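Local structure of polyhedrin (Operophtera brumata cypovirus 19, 5A99) at residues R29-Y34 and V189-R194; D43-I48 and Y219-D224; P54-R59 and Y206-R211. The protein builds the crystalline polyhedra, the occlusion bodies of this insect virus, which probably protect embedded virus particles outside the host. All blocks are in the same frame, centred on the assembly; numbering follows the deposited sequence.

Interaction 1 (R29-Y34 and V189-R194)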
loop_
_atom_site.group_PDB
_atom_site.type_symbol
_atom_site.label_atom_id
_atom_site.label_comp_id
_atom_site.label_asym_id
_atom_site.label_seq_id
_atom_site.Cartn_x
_atom_site.Cartn_y
_atom_site.Cartn_z
ATOM N N ARG A 29 16.599 5.708 -17.105
ATOM C CA ARG A 29 15.316 5.269 -16.571
ATOM C C ARG A 29 15.484 4.047 -15.676
ATOM O O ARG A 29 14.551 3.645 -14.999
ATOM C CB ARG A 29 14.322 4.969 -17.698
ATOM C CG ARG A 29 13.513 6.185 -18.123
ATOM C CD ARG A 29 14.292 7.108 -19.054
ATOM N NE ARG A 29 13.385 8.058 -19.705
ATOM C CZ ARG A 29 12.867 7.906 -20.919
ATOM N NH1 ARG A 29 13.184 6.858 -21.659
ATOM N NH2 ARG A 29 12.042 8.822 -21.407
ATOM N N ASP A 30 16.679 3.464 -15.672
ATOM C CA ASP A 30 16.959 2.304 -14.834
ATOM C C ASP A 30 17.760 2.675 -13.597
ATOM O O ASP A 30 18.403 1.824 -12.987
ATOM C CB ASP A 30 17.721 1.247 -15.631
ATOM C CG ASP A 30 17.058 0.934 -16.947
ATOM O OD1 ASP A 30 15.813 0.746 -16.972
ATOM O OD2 ASP A 30 17.787 0.901 -17.956
ATOM N N SER A 31 17.727 3.949 -13.241
ATOM C CA SER A 31 18.261 4.394 -11.965
ATOM C C SER A 31 17.073 4.759 -11.083
ATOM O O SER A 31 15.925 4.585 -11.480
ATOM C CB SER A 31 19.202 5.594 -12.141
ATOM O OG SER A 31 18.502 6.773 -12.479
ATOM N N TYR A 32 17.349 5.279 -9.899
ATOM C CA TYR A 32 16.284 5.606 -8.968
ATOM C C TYR A 32 16.054 7.101 -8.761
ATOM O O TYR A 32 16.965 7.926 -8.887
ATOM C CB TYR A 32 16.565 4.953 -7.618
ATOM C CG TYR A 32 16.137 3.511 -7.586
ATOM C CD1 TYR A 32 16.972 2.519 -8.067
ATOM C CD2 TYR A 32 14.892 3.148 -7.103
ATOM C CE1 TYR A 32 16.588 1.199 -8.055
ATOM C CE2 TYR A 32 14.494 1.837 -7.087
ATOM C CZ TYR A 32 15.352 0.861 -7.569
ATOM O OH TYR A 32 14.992 -0.456 -7.557
ATOM N N ILE A 33 14.814 7.439 -8.436
ATOM C CA ILE A 33 14.539 8.725 -7.828
ATOM C C ILE A 33 14.205 8.424 -6.378
ATOM O O ILE A 33 13.689 7.342 -6.043
ATOM C CB ILE A 33 13.412 9.528 -8.526
ATOM C CG1 ILE A 33 12.139 8.703 -8.642
ATOM C CG2 ILE A 33 13.866 9.994 -9.892
ATOM C CD1 ILE A 33 10.969 9.479 -9.238
ATOM N N TYR A 34 14.542 9.376 -5.519
ATOM C CA TYR A 34 14.419 9.189 -4.082
ATOM C C TYR A 34 13.635 10.334 -3.472
ATOM O O TYR A 34 13.751 11.493 -3.891
ATOM C CB TYR A 34 15.803 9.085 -3.415
ATOM C CG TYR A 34 16.622 7.929 -3.910
ATOM C CD1 TYR A 34 16.414 6.647 -3.420
ATOM C CD2 TYR A 34 17.601 8.111 -4.877
ATOM C CE1 TYR A 34 17.152 5.586 -3.880
ATOM C CE2 TYR A 34 18.345 7.057 -5.337
ATOM C CZ TYR A 34 18.126 5.799 -4.827
ATOM O OH TYR A 34 18.870 4.746 -5.290
ATOM N N VAL A 189 6.358 12.581 -6.657
ATOM C CA VAL A 189 7.370 13.069 -7.562
ATOM C C VAL A 189 7.645 11.986 -8.605
ATOM O O VAL A 189 7.643 10.801 -8.281
ATOM C CB VAL A 189 8.662 13.454 -6.807
ATOM C CG1 VAL A 189 9.164 12.312 -5.944
ATOM C CG2 VAL A 189 9.736 13.904 -7.784
ATOM N N GLN A 190 7.868 12.403 -9.851
ATOM C CA GLN A 190 8.234 11.477 -10.919
ATOM C C GLN A 190 9.584 11.889 -11.483
ATOM O O GLN A 190 10.038 13.031 -11.276
ATOM C CB GLN A 190 7.172 11.477 -12.038
ATOM C CG GLN A 190 7.074 12.783 -12.785
ATOM C CD GLN A 190 6.174 12.716 -14.019
ATOM O OE1 GLN A 190 5.563 11.684 -14.321
ATOM N NE2 GLN A 190 6.100 13.830 -14.746
ATOM N N ARG A 191 10.225 10.977 -12.208
ATOM C CA ARG A 191 11.483 11.317 -12.859
ATOM C C ARG A 191 11.172 12.221 -14.036
ATOM O O ARG A 191 10.093 12.127 -14.628
ATOM C CB ARG A 191 12.265 10.078 -13.327
ATOM C CG ARG A 191 11.906 9.542 -14.708
ATOM C CD ARG A 191 12.967 8.550 -15.253
ATOM N NE ARG A 191 13.576 7.720 -14.212
ATOM C CZ ARG A 191 14.819 7.874 -13.761
ATOM N NH1 ARG A 191 15.612 8.811 -14.266
ATOM N NH2 ARG A 191 15.276 7.094 -12.808
ATOM N N ALA A 192 12.125 13.084 -14.366
ATOM C CA ALA A 192 11.997 13.995 -15.492
ATOM C C ALA A 192 11.895 13.238 -16.812
ATOM O O ALA A 192 12.651 12.310 -17.071
ATOM C CB ALA A 192 13.196 14.939 -15.533
ATOM N N ASN A 193 10.965 13.655 -17.659
ATOM C CA ASN A 193 10.960 13.187 -19.032
ATOM C C ASN A 193 10.819 14.373 -19.982
ATOM O O ASN A 193 9.763 15.002 -20.066
ATOM C CB ASN A 193 9.858 12.155 -19.267
ATOM C CG ASN A 193 9.957 11.522 -20.641
ATOM O OD1 ASN A 193 10.782 11.931 -21.460
ATOM N ND2 ASN A 193 9.130 10.515 -20.897
ATOM N N ARG A 194 11.905 14.680 -20.680
ATOM C CA ARG A 194 11.972 15.861 -21.525
ATOM C C ARG A 194 11.637 15.514 -22.974
ATOM O O ARG A 194 11.526 16.407 -23.825
ATOM C CB ARG A 194 13.369 16.463 -21.452
ATOM C CG ARG A 194 13.803 16.790 -20.031
ATOM C CD ARG A 194 15.298 16.896 -19.912
ATOM N NE ARG A 194 15.724 17.177 -18.541
ATOM C CZ ARG A 194 15.998 16.241 -17.633
ATOM N NH1 ARG A 194 15.888 14.950 -17.938
ATOM N NH2 ARG A 194 16.382 16.593 -16.417
HETATM O O HOH W 1 11.747 9.771 -18.310
HETATM O O HOH W 2 14.132 11.009 -19.766
#
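Arg29 NE is joined to Ala192 O through water: it donates to water 1 at 2.8 Å, and this water donates to Ala192 O at 3.0 Å; water 2 spans the same two atoms through weak bonds. The water bridge spans the rim of a beta sandwich, where the turn leading into strand 33-40 of the larger sheet faces the chain leaving strand 184-190 in the smaller one. Beneath it, the Arg191 guanidinium lies between Arg29 CA, 3.8 Å above its plane over the centre, and the Ile33 CG2 methyl on the opposite face. Polar partners meet its edge. Arg191 NH2 stands 2.9 Å from Ser31 O, Arg191 NE donates to Pro54 O and NH1 to Gln26 O, so the carbonyls of Pro54 and Gln26 take up two of its N-H groups with Ser31 O close by, which would be expected to stabilise the buried charge. Ser31 OG, although near this group, is bonded to Ser28 O. The two arginines touch through aliphatic carbons, Arg29 CG to Arg191 CD at 3.8 Å, while their guanidinium planes stand 79° apart and Arg29 NE is 5.5 Å from Arg191 NE, a separation that should moderate the like charges. Farther out, the amide of Asn193 reaches the edge of the Arg29 guanidinium with the planes nearly perpendicular; Asn193 OD1 accepts from Asp195 N. On the inner side, Ile33 CG1 lies between backbone N and carbonyl carbon (chi1 54°), and Ile33 CD1 ends against the peptide joining Gln190 to Arg191, 3.4 Å from Arg191 N.

Interaction 2 (D43-I48 and Y219-D224)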
loop_
_atom_site.group_PDB
_atom_site.type_symbol
_atom_site.label_atom_id
_atom_site.label_comp_id
_atom_site.label_asym_id
_atom_site.label_seq_id
_atom_site.Cartn_x
_atom_site.Cartn_y
_atom_site.Cartn_z
ATOM N N ASP A 43 12.753 14.484 21.107
ATOM C CA ASP A 43 13.985 14.144 21.825
ATOM C C ASP A 43 15.228 14.399 20.971
ATOM O O ASP A 43 16.349 13.995 21.322
ATOM C CB ASP A 43 13.939 12.690 22.313
ATOM C CG ASP A 43 13.801 11.679 21.179
ATOM O OD1 ASP A 43 13.672 12.077 19.995
ATOM O OD2 ASP A 43 13.793 10.466 21.485
ATOM N N SER A 44 14.998 15.071 19.845
ATOM C CA SER A 44 16.020 15.359 18.835
ATOM C C SER A 44 16.458 14.163 18.010
ATOM O O SER A 44 17.332 14.297 17.147
ATOM C CB SER A 44 17.245 16.040 19.447
ATOM O OG SER A 44 16.926 17.359 19.825
ATOM N N SER A 45 15.852 13.003 18.253
ATOM C CA SER A 45 16.093 11.845 17.403
ATOM C C SER A 45 15.429 12.086 16.047
ATOM O O SER A 45 14.544 12.939 15.921
ATOM C CB SER A 45 15.588 10.549 18.064
ATOM O OG SER A 45 14.175 10.409 17.996
ATOM N N LEU A 46 15.880 11.361 15.025
ATOM C CA LEU A 46 15.273 11.447 13.705
ATOM C C LEU A 46 14.566 10.159 13.350
ATOM O O LEU A 46 15.083 9.060 13.581
ATOM C CB LEU A 46 16.324 11.704 12.618
ATOM C CG LEU A 46 16.791 13.131 12.358
ATOM C CD1 LEU A 46 17.517 13.685 13.591
ATOM C CD2 LEU A 46 17.691 13.163 11.130
ATOM N N GLN A 47 13.392 10.310 12.753
ATOM C CA GLN A 47 12.766 9.220 12.039
ATOM C C GLN A 47 12.841 9.532 10.540
ATOM O O GLN A 47 12.355 10.565 10.082
ATOM C CB GLN A 47 11.318 9.027 12.474
ATOM C CG GLN A 47 10.634 7.902 11.730
ATOM C CD GLN A 47 9.317 7.492 12.350
ATOM O OE1 GLN A 47 9.055 6.304 12.532
ATOM N NE2 GLN A 47 8.477 8.468 12.662
ATOM N N ILE A 48 13.472 8.628 9.798
ATOM C CA ILE A 48 13.654 8.766 8.360
ATOM C C ILE A 48 12.747 7.795 7.628
ATOM O O ILE A 48 12.706 6.605 7.927
ATOM C CB ILE A 48 15.134 8.510 7.955
ATOM C CG1 ILE A 48 16.057 9.447 8.732
ATOM C CG2 ILE A 48 15.337 8.688 6.448
ATOM C CD1 ILE A 48 17.528 9.347 8.347
ATOM N N TYR A 219 11.996 2.627 6.774
ATOM C CA TYR A 219 11.878 3.375 8.025
ATOM C C TYR A 219 13.151 3.207 8.841
ATOM O O TYR A 219 13.629 2.089 9.022
ATOM C CB TYR A 219 10.698 2.843 8.844
ATOM C CG TYR A 219 9.354 3.506 8.593
ATOM C CD1 TYR A 219 8.648 3.277 7.420
ATOM C CD2 TYR A 219 8.777 4.326 9.554
ATOM C CE1 TYR A 219 7.406 3.871 7.197
ATOM C CE2 TYR A 219 7.540 4.926 9.343
ATOM C CZ TYR A 219 6.856 4.696 8.165
ATOM O OH TYR A 219 5.625 5.295 7.965
ATOM N N ALA A 220 13.690 4.307 9.352
ATOM C CA ALA A 220 14.907 4.273 10.169
ATOM C C ALA A 220 14.801 5.249 11.326
ATOM O O ALA A 220 14.185 6.302 11.199
ATOM C CB ALA A 220 16.136 4.603 9.333
ATOM N N HIS A 221 15.433 4.894 12.441
ATOM C CA HIS A 221 15.454 5.719 13.643
ATOM C C HIS A 221 16.906 5.976 14.056
ATOM O O HIS A 221 17.679 5.035 14.273
ATOM C CB HIS A 221 14.674 5.005 14.755
ATOM C CG HIS A 221 14.462 5.832 15.988
ATOM N ND1 HIS A 221 14.663 7.192 16.022
ATOM C CD2 HIS A 221 14.053 5.479 17.230
ATOM C CE1 HIS A 221 14.400 7.643 17.238
ATOM N NE2 HIS A 221 14.026 6.624 17.987
ATOM N N TYR A 222 17.279 7.251 14.136
ATOM C CA TYR A 222 18.650 7.641 14.486
ATOM C C TYR A 222 18.689 8.506 15.749
ATOM O O TYR A 222 17.820 9.363 15.965
ATOM C CB TYR A 222 19.342 8.358 13.311
ATOM C CG TYR A 222 19.832 7.389 12.259
ATOM C CD1 TYR A 222 21.016 6.672 12.446
ATOM C CD2 TYR A 222 19.091 7.146 11.107
ATOM C CE1 TYR A 222 21.460 5.756 11.504
ATOM C CE2 TYR A 222 19.533 6.222 10.149
ATOM C CZ TYR A 222 20.717 5.536 10.358
ATOM O OH TYR A 222 21.175 4.626 9.425
ATOM N N ASP A 223 19.706 8.254 16.574
ATOM C CA ASP A 223 19.923 8.956 17.846
ATOM C C ASP A 223 19.710 10.476 17.726
ATOM O O ASP A 223 18.969 11.084 18.517
ATOM C CB ASP A 223 21.349 8.680 18.346
ATOM C CG ASP A 223 21.568 7.235 18.767
ATOM O OD1 ASP A 223 20.680 6.385 18.541
ATOM O OD2 ASP A 223 22.652 6.950 19.327
ATOM N N ASP A 224 20.397 11.081 16.758
ATOM C CA ASP A 224 20.184 12.480 16.386
ATOM C C ASP A 224 20.700 12.697 14.974
ATOM O O ASP A 224 21.093 11.747 14.300
ATOM C CB ASP A 224 20.838 13.458 17.372
ATOM C CG ASP A 224 22.370 13.481 17.283
ATOM O OD1 ASP A 224 22.966 12.928 16.328
ATOM O OD2 ASP A 224 22.987 14.081 18.191
HETATM O O HOH W 3 17.739 11.652 20.542
#
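Leu46 O accepts two bonds from the opposing strand: Tyr222 N at 2.9 Å, in the carbonyl plane, and His221 ND1 at 3.1 Å, from 51° above that plane. Because ND1 is the donor, its proton is assigned, and Leu46 O lies near the imidazole plane, so the backbone fixes the ring's rotation. His221 CG is anti to its backbone N (chi1 -172°), which starts the ring back toward the neighbouring strand. The ladder is antiparallel: Leu46 N donates to Tyr222 O, Ile48 N to Ala220 O at 2.8 Å, and Ala220 N to Ile48 O, making Leu46-Tyr222 and Ile48-Ala220 hydrogen-bonded pairs around the non-hydrogen-bonded pair Gln47-His221. Before the strand, Asp43 OD1 accepts from Ser45 N at 2.9 Å, an Asx turn.

Gln47 OE1 meets the edge of the Tyr219 ring, 3.6 Å from CD2, with amide and ring planes 81° apart; its hydrogen-bond donor is Asn70 ND2, and Tyr219 OH bonds to Gln65 O. On the Leu46 face, Ile48 CD1 packs 3.9 Å from Tyr222 CD2, and Tyr222 OH bonds to Ser93 OG of the second subunit.

Asp224 is the N-cap of helix 225-236, its OD1 accepting from Thr227 N. That helix packs on Leu46, Ile48 and Tyr222; strand 218-222 is outermost within this chain, and strand 33-40 flanks strand 46-53 on its other side.

Interaction 3 (P54-R59 and Y206-R211)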
loop_
_atom_site.group_PDB
_atom_site.type_symbol
_atom_site.label_atom_id
_atom_site.label_comp_id
_atom_site.label_asym_id
_atom_site.label_seq_id
_atom_site.Cartn_x
_atom_site.Cartn_y
_atom_site.Cartn_z
ATOM N N PRO A 54 12.056 3.492 -9.659
ATOM C CA PRO A 54 12.806 3.878 -10.860
ATOM C C PRO A 54 12.112 4.967 -11.662
ATOM O O PRO A 54 12.770 5.622 -12.472
ATOM C CB PRO A 54 12.905 2.574 -11.668
ATOM C CG PRO A 54 11.954 1.620 -11.044
ATOM C CD PRO A 54 11.404 2.179 -9.786
ATOM N N ARG A 55 10.827 5.204 -11.407
ATOM C CA ARG A 55 10.037 6.082 -12.277
ATOM C C ARG A 55 9.111 7.063 -11.565
ATOM O O ARG A 55 9.070 8.241 -11.914
ATOM C CB ARG A 55 9.197 5.235 -13.221
ATOM C CG ARG A 55 9.997 4.539 -14.294
ATOM C CD ARG A 55 9.080 3.797 -15.236
ATOM N NE ARG A 55 9.824 3.146 -16.304
ATOM C CZ ARG A 55 9.280 2.738 -17.447
ATOM N NH1 ARG A 55 7.979 2.921 -17.680
ATOM N NH2 ARG A 55 10.042 2.154 -18.360
ATOM N N ILE A 56 8.354 6.582 -10.583
ATOM C CA ILE A 56 7.280 7.378 -10.025
ATOM C C ILE A 56 7.046 7.062 -8.556
ATOM O O ILE A 56 7.076 5.906 -8.131
ATOM C CB ILE A 56 5.961 7.203 -10.857
ATOM C CG1 ILE A 56 4.889 8.209 -10.396
ATOM C CG2 ILE A 56 5.449 5.761 -10.796
ATOM C CD1 ILE A 56 3.618 8.214 -11.263
ATOM N N ILE A 57 6.811 8.112 -7.782
ATOM C CA ILE A 57 6.587 7.975 -6.358
ATOM C C ILE A 57 5.329 8.747 -5.979
ATOM O O ILE A 57 5.249 9.954 -6.200
ATOM C CB ILE A 57 7.809 8.503 -5.552
ATOM C CG1 ILE A 57 9.040 7.618 -5.790
ATOM C CG2 ILE A 57 7.493 8.577 -4.051
ATOM C CD1 ILE A 57 10.295 8.084 -5.032
ATOM N N SER A 58 4.338 8.031 -5.448
ATOM C CA SER A 58 3.168 8.640 -4.813
ATOM C C SER A 58 2.977 8.006 -3.439
ATOM O O SER A 58 2.787 6.798 -3.342
ATOM C CB SER A 58 1.917 8.419 -5.669
ATOM O OG SER A 58 0.735 8.729 -4.954
ATOM N N ARG A 59 3.024 8.811 -2.378
ATOM C CA ARG A 59 2.958 8.276 -1.025
ATOM C C ARG A 59 2.110 9.133 -0.125
ATOM O O ARG A 59 2.051 10.347 -0.286
ATOM C CB ARG A 59 4.356 8.195 -0.400
ATOM C CG ARG A 59 5.343 7.382 -1.188
ATOM C CD ARG A 59 5.111 5.892 -1.026
ATOM N NE ARG A 59 6.185 5.148 -1.667
ATOM C CZ ARG A 59 6.232 4.878 -2.971
ATOM N NH1 ARG A 59 5.246 5.263 -3.772
ATOM N NH2 ARG A 59 7.258 4.206 -3.468
ATOM N N TYR A 206 3.395 -0.683 -18.987
ATOM C CA TYR A 206 3.697 -1.969 -18.364
ATOM C C TYR A 206 4.798 -1.821 -17.306
ATOM O O TYR A 206 4.615 -2.191 -16.158
ATOM C CB TYR A 206 4.117 -3.018 -19.411
ATOM C CG TYR A 206 4.943 -4.154 -18.825
ATOM C CD1 TYR A 206 4.396 -5.015 -17.883
ATOM C CD2 TYR A 206 6.264 -4.355 -19.205
ATOM C CE1 TYR A 206 5.137 -6.053 -17.339
ATOM C CE2 TYR A 206 7.025 -5.393 -18.656
ATOM C CZ TYR A 206 6.448 -6.235 -17.723
ATOM O OH TYR A 206 7.178 -7.260 -17.178
ATOM N N LYS A 207 5.952 -1.307 -17.701
ATOM C CA LYS A 207 7.070 -1.223 -16.771
ATOM C C LYS A 207 6.731 -0.360 -15.557
ATOM O O LYS A 207 7.109 -0.683 -14.437
ATOM C CB LYS A 207 8.320 -0.694 -17.476
ATOM C CG LYS A 207 9.542 -0.531 -16.569
ATOM C CD LYS A 207 9.875 -1.792 -15.797
ATOM C CE LYS A 207 10.187 -2.963 -16.697
ATOM N NZ LYS A 207 10.910 -4.040 -15.944
ATOM N N THR A 208 6.020 0.738 -15.780
ATOM C CA THR A 208 5.638 1.612 -14.685
ATOM C C THR A 208 4.810 0.857 -13.635
ATOM O O THR A 208 5.140 0.885 -12.451
ATOM C CB THR A 208 4.847 2.816 -15.196
ATOM O OG1 THR A 208 5.692 3.607 -16.033
ATOM C CG2 THR A 208 4.359 3.672 -14.048
ATOM N N LEU A 209 3.753 0.178 -14.088
ATOM C CA LEU A 209 2.867 -0.586 -13.214
ATOM C C LEU A 209 3.542 -1.788 -12.551
ATOM O O LEU A 209 3.372 -2.007 -11.353
ATOM C CB LEU A 209 1.614 -1.037 -13.980
ATOM C CG LEU A 209 0.731 0.118 -14.466
ATOM C CD1 LEU A 209 -0.431 -0.386 -15.305
ATOM C CD2 LEU A 209 0.209 0.947 -13.282
ATOM N N ILE A 210 4.324 -2.555 -13.310
ATOM C CA ILE A 210 4.955 -3.755 -12.760
ATOM C C ILE A 210 5.975 -3.407 -11.672
ATOM O O ILE A 210 6.270 -4.246 -10.814
ATOM C CB ILE A 210 5.626 -4.622 -13.863
ATOM C CG1 ILE A 210 5.689 -6.093 -13.445
ATOM C CG2 ILE A 210 7.027 -4.107 -14.200
ATOM C CD1 ILE A 210 4.343 -6.734 -13.156
ATOM N N ARG A 211 6.496 -2.176 -11.713
ATOM C CA ARG A 211 7.446 -1.688 -10.709
ATOM C C ARG A 211 6.878 -0.581 -9.832
ATOM O O ARG A 211 7.635 0.210 -9.247
ATOM C CB ARG A 211 8.706 -1.161 -11.383
ATOM C CG ARG A 211 9.529 -2.232 -12.046
ATOM C CD ARG A 211 9.955 -3.321 -11.064
ATOM N NE ARG A 211 10.962 -4.170 -11.685
ATOM C CZ ARG A 211 12.264 -3.913 -11.651
ATOM N NH1 ARG A 211 12.715 -2.848 -11.008
ATOM N NH2 ARG A 211 13.115 -4.715 -12.263
#
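Pro54 meets Arg211, the first residue beyond helix 205-210, through Pro54 CG and Arg211 CB at 4.3 Å, a loose apolar contact where the turn before strand 56-61 comes near the helix end. Arg55 carries most of the interaction. Its extended chain (chi2 -176°, chi3 178°) carries NE out to Lys207 and Thr208. Arg55 NH1 donates to Thr208 OG1 at 2.9 Å, with an angle of 152° at the hydrogen and the acceptor close to the guanidinium plane; NH1 also donates to Asn204 O just before the helix. One face of the same group is covered by Lys207, whose CG sits 3.2 Å above the plane, toward the rim and 3.3 Å from Arg55 NH2. The two chains cross at about a right angle. Ile56, the first residue of the strand, sets its CG2 against Thr208 CG2 at 4.0 Å, and both residues also pack on the third subunit.

Thr208 OG1 thus accepts from Arg55 NH1 and donates to Leu199 O, which ties together the turn before strand 56-61, the helix and the loop that leads into it. Lys207 offers only its methylene part to Arg55: its bent chain carries NZ to 6.7 Å from Arg55 NH2 and into a salt bridge with Glu146 of the second subunit. The chemistry implies a divided role: methylenes cover one face of Arg55 while its edge hydrogen-bonds, and the Lys207 charge is probably offset across the subunit boundary.

How the interactions relate
From the N terminus the chain passes through 29-34, 43-48 and 54-59 in turn, and their partners follow in the order 189-194, 206-211 and 219-224. Interaction 1 closes first, drawing the end of strand 184-190 against the start of strand 33-40 and so joining the two sheets. Interaction 3 closes next, setting helix 205-210 on the turn into strand 56-61, and interaction 2 closes last, adding strand 218-222 to the larger sheet. Interaction 1 crosses both others, whereas interaction 3 nests within interaction 2. Interactions 1 and 3 touch, their centres 10 Å apart; interaction 2 lies across the chain's centre, about 27 Å from the centre of interaction 1.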